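Local coordinates for protein diaminopimelate decarboxylase (Helicobacter pylori, PDB 2QGH) that catalyses the pyridoxal-5'-phosphate-dependent decarboxylation of meso-diaminopimelate to L-lysine, the last step of bacterial lysine biosynthesis, at residues G56-I61 and D273-C278; N70-S75 and R403-R408; I292-Y297 and G367-I372. All blocks are in the same frame, centred on the assembly; numbering follows the deposited sequence.

Contact 1. Residues G56-I61 and D273-C278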
loop_
_atom_site.group_PDB
_atom_site.type_symbol
_atom_site.label_atom_id
_atom_site.label_comp_id
_atom_site.label_asym_id
_atom_site.label_seq_id
_atom_site.Cartn_x
_atom_site.Cartn_y
_atom_site.Cartn_z
ATOM N N GLY A 56 13.493 -38.054 0.730
ATOM C CA GLY A 56 13.385 -39.158 1.668
ATOM C C GLY A 56 12.074 -39.146 2.433
ATOM O O GLY A 56 11.950 -39.785 3.483
ATOM N N ARG A 57 11.095 -38.416 1.903
ATOM C CA ARG A 57 9.778 -38.304 2.520
ATOM C C ARG A 57 8.735 -37.755 1.558
ATOM O O ARG A 57 9.061 -37.157 0.530
ATOM C CB ARG A 57 9.825 -37.381 3.739
ATOM C CG ARG A 57 10.296 -38.025 5.017
ATOM C CD ARG A 57 9.376 -37.642 6.167
ATOM N NE ARG A 57 9.831 -38.192 7.440
ATOM C CZ ARG A 57 9.107 -38.186 8.553
ATOM N NH1 ARG A 57 7.889 -37.662 8.547
ATOM N NH2 ARG A 57 9.602 -38.699 9.670
ATOM N N LYS A 58 7.471 -37.964 1.905
ATOM C CA LYS A 58 6.377 -37.453 1.099
ATOM C C LYS A 58 6.206 -36.000 1.540
ATOM O O LYS A 58 6.134 -35.700 2.732
ATOM C CB LYS A 58 5.100 -38.258 1.362
ATOM C CG LYS A 58 3.913 -37.888 0.467
ATOM C CD LYS A 58 2.782 -38.905 0.606
ATOM C CE LYS A 58 1.526 -38.454 -0.133
ATOM N NZ LYS A 58 1.755 -38.199 -1.592
ATOM N N SER A 59 6.171 -35.091 0.579
ATOM C CA SER A 59 6.020 -33.691 0.920
ATOM C C SER A 59 5.242 -32.930 -0.143
ATOM O O SER A 59 5.140 -33.368 -1.297
ATOM C CB SER A 59 7.398 -33.048 1.137
ATOM O OG SER A 59 8.247 -33.236 0.019
ATOM N N LEU A 60 4.680 -31.795 0.265
ATOM C CA LEU A 60 3.906 -30.946 -0.628
ATOM C C LEU A 60 4.363 -29.508 -0.469
ATOM O O LEU A 60 4.354 -28.969 0.641
ATOM C CB LEU A 60 2.410 -31.046 -0.303
ATOM C CG LEU A 60 1.473 -30.192 -1.172
ATOM C CD1 LEU A 60 1.632 -30.572 -2.655
ATOM C CD2 LEU A 60 0.041 -30.392 -0.712
ATOM N N ILE A 61 4.771 -28.893 -1.575
ATOM C CA ILE A 61 5.221 -27.509 -1.540
ATOM C C ILE A 61 4.099 -26.581 -2.005
ATOM O O ILE A 61 3.789 -26.503 -3.188
ATOM C CB ILE A 61 6.462 -27.310 -2.422
ATOM C CG1 ILE A 61 7.544 -28.303 -1.999
ATOM C CG2 ILE A 61 6.988 -25.884 -2.277
ATOM C CD1 ILE A 61 7.855 -28.257 -0.501
ATOM N N ASP A 273 5.253 -40.365 11.109
ATOM C CA ASP A 273 5.161 -40.639 9.684
ATOM C C ASP A 273 4.050 -39.760 9.107
ATOM O O ASP A 273 2.892 -40.161 9.016
ATOM C CB ASP A 273 4.872 -42.122 9.441
ATOM C CG ASP A 273 4.721 -42.451 7.968
ATOM O OD1 ASP A 273 5.059 -41.590 7.130
ATOM O OD2 ASP A 273 4.269 -43.570 7.646
ATOM N N LEU A 274 4.425 -38.546 8.726
ATOM C CA LEU A 274 3.486 -37.570 8.184
ATOM C C LEU A 274 4.034 -36.917 6.932
ATOM O O LEU A 274 5.247 -36.851 6.740
ATOM C CB LEU A 274 3.212 -36.483 9.219
ATOM C CG LEU A 274 2.511 -36.929 10.496
ATOM C CD1 LEU A 274 2.469 -35.792 11.500
ATOM C CD2 LEU A 274 1.117 -37.387 10.148
ATOM N N THR A 275 3.135 -36.437 6.079
ATOM C CA THR A 275 3.543 -35.762 4.857
ATOM C C THR A 275 3.904 -34.337 5.251
ATOM O O THR A 275 3.079 -33.608 5.806
ATOM C CB THR A 275 2.405 -35.724 3.815
ATOM O OG1 THR A 275 2.083 -37.060 3.408
ATOM C CG2 THR A 275 2.831 -34.901 2.588
ATOM N N ILE A 276 5.138 -33.939 4.981
ATOM C CA ILE A 276 5.550 -32.601 5.338
ATOM C C ILE A 276 5.088 -31.605 4.278
ATOM O O ILE A 276 5.134 -31.883 3.080
ATOM C CB ILE A 276 7.102 -32.549 5.587
ATOM C CG1 ILE A 276 7.609 -31.104 5.618
ATOM C CG2 ILE A 276 7.830 -33.386 4.549
ATOM C CD1 ILE A 276 7.796 -30.485 4.258
ATOM N N ILE A 277 4.594 -30.461 4.739
ATOM C CA ILE A 277 4.128 -29.406 3.850
ATOM C C ILE A 277 4.897 -28.125 4.134
ATOM O O ILE A 277 5.089 -27.737 5.295
ATOM C CB ILE A 277 2.621 -29.083 4.045
ATOM C CG1 ILE A 277 1.745 -30.270 3.636
ATOM C CG2 ILE A 277 2.249 -27.863 3.211
ATOM C CD1 ILE A 277 0.245 -29.981 3.750
ATOM N N CYS A 278 5.336 -27.472 3.066
ATOM C CA CYS A 278 6.049 -26.210 3.191
ATOM C C CYS A 278 5.255 -25.182 2.395
ATOM O O CYS A 278 4.721 -25.483 1.324
ATOM C CB CYS A 278 7.466 -26.320 2.624
ATOM S SG CYS A 278 8.553 -27.506 3.460
#
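Backbone bonds do most of the joining between S59-I61 and I276-C278, two parallel strands running only 14° apart. K58 O takes the amide of I276, I276 O takes that of L60, and L60 O takes that of C278 at 3.0 Å from its N, so the bonds alternate between the chains as parallel pairing demands. CA hydrogens add to this: S59 CA lies 3.0 Å from I276 O.

Apolar contacts form on both faces. On the face with S59 and I61, the CB of S59 is squeezed against CG2 of I276 at 3.5 Å, tighter than usual; further along, CG1 of I61 lies beside the backbone N (chi1 -55°), and its CD1 reaches CB of C278. F47 and Y50 of helix 40-52 and Y261 of helix 258-268 cover this side. On the other face L60 CB meets I277 CG1 more loosely, at 4.1 Å.

Polar side chains gather at the entry to the strands. The aliphatic chain of K58 crosses T275, its CD 3.4 Å from OG1. R57 bends back, with L274 O at the edge of its guanidinium in a weak bond to NH1 (3.3 Å); L272 O is its stronger partner.

This pairing joins the first and last strands of an eight-stranded parallel ring, the closing seam of the (β/α)8 barrel that binds pyridoxal phosphate, which lies about 8 Å from the side chain of C278.

Contact 2. Residues N70-S75 and R403-R408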
loop_
_atom_site.group_PDB
_atom_site.type_symbol
_atom_site.label_atom_id
_atom_site.label_comp_id
_atom_site.label_asym_id
_atom_site.label_seq_id
_atom_site.Cartn_x
_atom_site.Cartn_y
_atom_site.Cartn_z
ATOM N N ASN A 70 0.659 -13.517 -9.829
ATOM C CA ASN A 70 0.492 -13.359 -11.267
ATOM C C ASN A 70 0.128 -14.706 -11.919
ATOM O O ASN A 70 0.777 -15.734 -11.691
ATOM C CB ASN A 70 1.755 -12.749 -11.888
ATOM C CG ASN A 70 1.667 -12.635 -13.403
ATOM O OD1 ASN A 70 1.941 -13.596 -14.126
ATOM N ND2 ASN A 70 1.274 -11.462 -13.888
ATOM N N LEU A 71 -0.949 -14.683 -12.701
ATOM C CA LEU A 71 -1.466 -15.855 -13.393
ATOM C C LEU A 71 -0.419 -16.670 -14.138
ATOM O O LEU A 71 -0.438 -17.893 -14.095
ATOM C CB LEU A 71 -2.561 -15.426 -14.369
ATOM C CG LEU A 71 -4.018 -15.588 -13.933
ATOM C CD1 LEU A 71 -4.170 -15.269 -12.462
ATOM C CD2 LEU A 71 -4.890 -14.688 -14.784
ATOM N N SER A 72 0.488 -15.982 -14.824
ATOM C CA SER A 72 1.529 -16.647 -15.588
ATOM C C SER A 72 2.501 -17.401 -14.709
ATOM O O SER A 72 2.840 -18.549 -15.005
ATOM C CB SER A 72 2.283 -15.640 -16.455
ATOM O OG SER A 72 1.476 -15.249 -17.545
ATOM N N ILE A 73 2.950 -16.782 -13.626
ATOM C CA ILE A 73 3.881 -17.484 -12.762
ATOM C C ILE A 73 3.189 -18.662 -12.064
ATOM O O ILE A 73 3.793 -19.724 -11.902
ATOM C CB ILE A 73 4.524 -16.554 -11.707
ATOM C CG1 ILE A 73 4.118 -17.011 -10.306
ATOM C CG2 ILE A 73 4.168 -15.107 -12.006
ATOM C CD1 ILE A 73 4.875 -16.365 -9.199
ATOM N N LEU A 74 1.933 -18.482 -11.656
ATOM C CA LEU A 74 1.209 -19.561 -10.999
ATOM C C LEU A 74 1.070 -20.740 -11.969
ATOM O O LEU A 74 1.108 -21.904 -11.566
ATOM C CB LEU A 74 -0.183 -19.097 -10.548
ATOM C CG LEU A 74 -0.286 -18.073 -9.405
ATOM C CD1 LEU A 74 -1.743 -17.783 -9.116
ATOM C CD2 LEU A 74 0.383 -18.607 -8.159
ATOM N N SER A 75 0.914 -20.430 -13.252
ATOM C CA SER A 75 0.777 -21.465 -14.269
ATOM C C SER A 75 2.092 -22.231 -14.413
ATOM O O SER A 75 2.103 -23.448 -14.581
ATOM C CB SER A 75 0.394 -20.837 -15.605
ATOM O OG SER A 75 0.116 -21.836 -16.566
ATOM N N ARG A 403 7.827 -11.866 -22.970
ATOM C CA ARG A 403 6.395 -11.715 -23.181
ATOM C C ARG A 403 5.732 -11.014 -21.989
ATOM O O ARG A 403 6.214 -11.094 -20.856
ATOM C CB ARG A 403 5.754 -13.084 -23.413
ATOM C CG ARG A 403 5.681 -13.949 -22.179
ATOM C CD ARG A 403 5.583 -15.411 -22.548
ATOM N NE ARG A 403 5.334 -16.252 -21.382
ATOM C CZ ARG A 403 4.159 -16.345 -20.769
ATOM N NH1 ARG A 403 4.023 -17.132 -19.714
ATOM N NH2 ARG A 403 3.116 -15.658 -21.222
ATOM N N VAL A 404 4.632 -10.321 -22.264
ATOM C CA VAL A 404 3.883 -9.601 -21.240
ATOM C C VAL A 404 3.017 -10.556 -20.429
ATOM O O VAL A 404 2.271 -11.360 -20.998
ATOM C CB VAL A 404 2.979 -8.498 -21.888
ATOM C CG1 VAL A 404 2.458 -8.974 -23.224
ATOM C CG2 VAL A 404 1.811 -8.149 -20.977
ATOM N N ILE A 405 3.133 -10.484 -19.102
ATOM C CA ILE A 405 2.326 -11.334 -18.235
ATOM C C ILE A 405 1.276 -10.518 -17.475
ATOM O O ILE A 405 0.449 -11.068 -16.757
ATOM C CB ILE A 405 3.198 -12.189 -17.269
ATOM C CG1 ILE A 405 4.133 -11.317 -16.443
ATOM C CG2 ILE A 405 3.996 -13.206 -18.079
ATOM C CD1 ILE A 405 4.908 -12.113 -15.398
ATOM N N ARG A 406 1.323 -9.201 -17.641
ATOM C CA ARG A 406 0.320 -8.291 -17.073
ATOM C C ARG A 406 0.394 -6.976 -17.833
ATOM O O ARG A 406 1.381 -6.247 -17.753
ATOM C CB ARG A 406 0.513 -8.006 -15.581
ATOM C CG ARG A 406 -0.654 -7.177 -15.035
ATOM C CD ARG A 406 -0.545 -6.841 -13.552
ATOM N NE ARG A 406 0.458 -5.810 -13.291
ATOM C CZ ARG A 406 0.692 -5.283 -12.090
ATOM N NH1 ARG A 406 -0.007 -5.691 -11.031
ATOM N NH2 ARG A 406 1.624 -4.346 -11.942
ATOM N N LYS A 407 -0.650 -6.670 -18.579
ATOM C CA LYS A 407 -0.650 -5.438 -19.338
ATOM C C LYS A 407 -0.677 -4.250 -18.387
ATOM O O LYS A 407 -1.235 -4.336 -17.297
ATOM C CB LYS A 407 -1.860 -5.396 -20.270
ATOM C CG LYS A 407 -1.896 -4.178 -21.186
ATOM C CD LYS A 407 -0.757 -4.213 -22.212
ATOM C CE LYS A 407 0.629 -3.850 -21.645
ATOM N NZ LYS A 407 0.821 -2.408 -21.311
ATOM N N ARG A 408 -0.058 -3.147 -18.788
ATOM C CA ARG A 408 -0.062 -1.962 -17.942
ATOM C C ARG A 408 -1.475 -1.393 -17.899
ATOM O O ARG A 408 -2.235 -1.502 -18.858
ATOM C CB ARG A 408 0.888 -0.898 -18.472
ATOM C CG ARG A 408 1.112 0.236 -17.477
ATOM C CD ARG A 408 1.811 1.411 -18.119
ATOM N NE ARG A 408 3.027 0.993 -18.807
ATOM C CZ ARG A 408 4.144 0.574 -18.212
ATOM N NH1 ARG A 408 4.236 0.507 -16.882
ATOM N NH2 ARG A 408 5.177 0.211 -18.965
HETATM O O HOH W 1 -0.495 -13.574 -16.995
#
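N70 and I405 meet with their side chains at about a right angle, and the amide of N70 works in two directions. Its ND2 donates to I405 O at 3.0 Å along a fairly straight N-H path (163°). The acceptor lies near the plane of the N70 amide, yet the donor sits well above the carbonyl plane of I405, not on a lone pair. Its OD1 turns back to the first turn of helix 71-79, accepting weak bonds from S72 N (2.9 Å) and I73 N. N70 is thus the N-cap, with CG swung anti to its own backbone N (chi1 177°), and the one amide group ties the helix start to the facing chain while its OD1 also rests against CD1 of I405.

That facing chain is kinked: I405 and R406 stand together opposite E394, a classic beta bulge at the corner of strand 402-406. Two residues on from the cap, within the first turn, S72 leans on the other branch of I405: S72 CB is only 3.4 Å from I405 CG2, a tight fit. The hydroxyl of S72 donates to a water 2.6 Å from OG, and the water in turn donates a hydrogen bond to I405 O, which therefore takes bonds from both N70 and the water. CG2 of I405 also lies over one face of the R403 guanidinium, 4.0 Å above its plane and toward the rim. R403 NH1 pairs with E398 in a salt bridge, while R403 NH2 and, weakly, S72 OG bond to G421 O of the second subunit.

Contact 3. Residues I292-Y297 and G367-I372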
loop_
_atom_site.group_PDB
_atom_site.type_symbol
_atom_site.label_atom_id
_atom_site.label_comp_id
_atom_site.label_asym_id
_atom_site.label_seq_id
_atom_site.Cartn_x
_atom_site.Cartn_y
_atom_site.Cartn_z
ATOM N N ILE A 292 12.477 -2.454 -13.104
ATOM C CA ILE A 292 13.231 -1.633 -14.038
ATOM C C ILE A 292 12.541 -0.280 -14.121
ATOM O O ILE A 292 11.364 -0.185 -14.481
ATOM C CB ILE A 292 13.261 -2.271 -15.454
ATOM C CG1 ILE A 292 13.619 -3.761 -15.360
ATOM C CG2 ILE A 292 14.257 -1.526 -16.336
ATOM C CD1 ILE A 292 14.905 -4.049 -14.627
ATOM N N THR A 293 13.292 0.762 -13.798
ATOM C CA THR A 293 12.780 2.115 -13.791
ATOM C C THR A 293 13.807 3.053 -14.423
ATOM O O THR A 293 15.020 2.847 -14.299
ATOM C CB THR A 293 12.499 2.551 -12.353
ATOM O OG1 THR A 293 12.089 3.917 -12.329
ATOM C CG2 THR A 293 13.738 2.374 -11.508
ATOM N N GLN A 294 13.310 4.088 -15.092
ATOM C CA GLN A 294 14.163 5.060 -15.771
ATOM C C GLN A 294 14.431 6.299 -14.927
ATOM O O GLN A 294 13.609 6.688 -14.103
ATOM C CB GLN A 294 13.503 5.465 -17.095
ATOM C CG GLN A 294 14.143 6.647 -17.784
ATOM C CD GLN A 294 13.471 6.985 -19.100
ATOM O OE1 GLN A 294 13.782 7.997 -19.720
ATOM N NE2 GLN A 294 12.550 6.133 -19.536
ATOM N N VAL A 295 15.588 6.918 -15.139
ATOM C CA VAL A 295 15.950 8.125 -14.400
ATOM C C VAL A 295 15.307 9.341 -15.062
ATOM O O VAL A 295 15.419 9.518 -16.267
ATOM C CB VAL A 295 17.474 8.344 -14.391
ATOM C CG1 VAL A 295 17.814 9.629 -13.636
ATOM C CG2 VAL A 295 18.164 7.152 -13.762
ATOM N N LEU A 296 14.638 10.178 -14.277
ATOM C CA LEU A 296 14.006 11.368 -14.837
ATOM C C LEU A 296 14.863 12.608 -14.622
ATOM O O LEU A 296 15.136 13.349 -15.567
ATOM C CB LEU A 296 12.623 11.576 -14.221
ATOM C CG LEU A 296 11.643 10.417 -14.434
ATOM C CD1 LEU A 296 10.343 10.713 -13.705
ATOM C CD2 LEU A 296 11.401 10.201 -15.935
ATOM N N TYR A 297 15.290 12.826 -13.381
ATOM C CA TYR A 297 16.125 13.978 -13.036
ATOM C C TYR A 297 17.157 13.623 -11.963
ATOM O O TYR A 297 17.039 12.602 -11.288
ATOM C CB TYR A 297 15.268 15.131 -12.482
ATOM C CG TYR A 297 14.025 15.453 -13.277
ATOM C CD1 TYR A 297 12.757 15.096 -12.807
ATOM C CD2 TYR A 297 14.117 16.090 -14.514
ATOM C CE1 TYR A 297 11.615 15.364 -13.551
ATOM C CE2 TYR A 297 12.989 16.359 -15.264
ATOM C CZ TYR A 297 11.741 15.994 -14.784
ATOM O OH TYR A 297 10.636 16.252 -15.560
ATOM N N GLY A 367 17.030 9.306 -18.628
ATOM C CA GLY A 367 16.964 8.222 -19.583
ATOM C C GLY A 367 17.717 6.981 -19.146
ATOM O O GLY A 367 17.418 5.887 -19.618
ATOM N N ASP A 368 18.695 7.130 -18.256
ATOM C CA ASP A 368 19.448 5.964 -17.804
ATOM C C ASP A 368 18.517 4.998 -17.079
ATOM O O ASP A 368 17.592 5.414 -16.378
ATOM C CB ASP A 368 20.604 6.365 -16.876
ATOM C CG ASP A 368 21.775 6.980 -17.623
ATOM O OD1 ASP A 368 22.059 6.545 -18.759
ATOM O OD2 ASP A 368 22.425 7.890 -17.064
ATOM N N LYS A 369 18.770 3.707 -17.252
ATOM C CA LYS A 369 17.947 2.683 -16.633
ATOM C C LYS A 369 18.636 1.974 -15.467
ATOM O O LYS A 369 19.839 1.712 -15.502
ATOM C CB LYS A 369 17.544 1.656 -17.687
ATOM C CG LYS A 369 16.959 2.277 -18.947
ATOM C CD LYS A 369 15.665 3.028 -18.661
ATOM C CE LYS A 369 15.159 3.732 -19.905
ATOM N NZ LYS A 369 14.851 2.785 -21.011
ATOM N N ILE A 370 17.862 1.680 -14.427
ATOM C CA ILE A 370 18.376 0.970 -13.267
ATOM C C ILE A 370 17.355 -0.094 -12.877
ATOM O O ILE A 370 16.185 -0.015 -13.248
ATOM C CB ILE A 370 18.602 1.912 -12.053
ATOM C CG1 ILE A 370 17.280 2.173 -11.332
ATOM C CG2 ILE A 370 19.215 3.222 -12.520
ATOM C CD1 ILE A 370 17.436 2.967 -10.069
ATOM N N ALA A 371 17.803 -1.097 -12.138
ATOM C CA ALA A 371 16.912 -2.156 -11.696
ATOM C C ALA A 371 17.009 -2.310 -10.189
ATOM O O ALA A 371 18.101 -2.347 -9.635
ATOM C CB ALA A 371 17.267 -3.466 -12.378
ATOM N N ILE A 372 15.856 -2.358 -9.528
ATOM C CA ILE A 372 15.799 -2.553 -8.085
ATOM C C ILE A 372 15.663 -4.056 -7.979
ATOM O O ILE A 372 14.720 -4.632 -8.517
ATOM C CB ILE A 372 14.569 -1.874 -7.467
ATOM C CG1 ILE A 372 14.648 -0.360 -7.702
ATOM C CG2 ILE A 372 14.497 -2.180 -5.983
ATOM C CD1 ILE A 372 13.461 0.417 -7.144
#
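I292 and A371 make the tightest side-chain contact here, CD1 of the isoleucine pressed to within 3.3 Å of the alanine CB, closer than carbons usually come. Next along, T293 and I370 form an antiparallel hydrogen-bonded pair on the opposite face: T293 N to I370 O is 3.0 Å, and I370 N to T293 O is 3.1 Å, both nearly straight. With OG1 of T293 anti to the backbone N (chi1 176°) and bonded to D310, CG2 is the branch set against I370, 3.6 Å from its CG1, and the two side chains lie side by side. V295 extends the ladder, its N 2.8 Å from D368 O.

Packing changes character where Q294, K369 and G367 are partly exposed. Q294 and K369 cross obliquely, the lysine CD resting on the glutamine CB at 3.6 Å, and the glutamine OE1 comes to 3.2 Å from G367 CA. No hydrogen bond links these two side chains. G367 N, bonded to V295 O at 2.9 Å, closes the ladder.

Main-chain bonds thus fix the strand register in the mixed sheet outside the barrel, while T293 OG1 and Q294 NE2 hydrogen-bond to D310 and T33, and the K369 ammonium has a cation-pi partner in F28.

Contact 1 belongs to the barrel and contact 3 to the mixed sheet outside it, on opposite sides of the chain's centre, with centres about 43 Å apart. Both are strand pairings held by backbone bonds, parallel in one and antiparallel in the other; contact 3 is buried, contact 1 only partly. Contact 2 is different in kind: smaller, also buried, and joining a barrel helix to a strand of the same mixed sheet that contact 3 reaches, through a side-chain amide and a water. Strand 59-64 and helix 71-79 follow each other in the chain, linking contacts 1 and 2. The second subunit reaches contacts 2 and 3; contact 1, where K58 and D273 are exposed, is not touched.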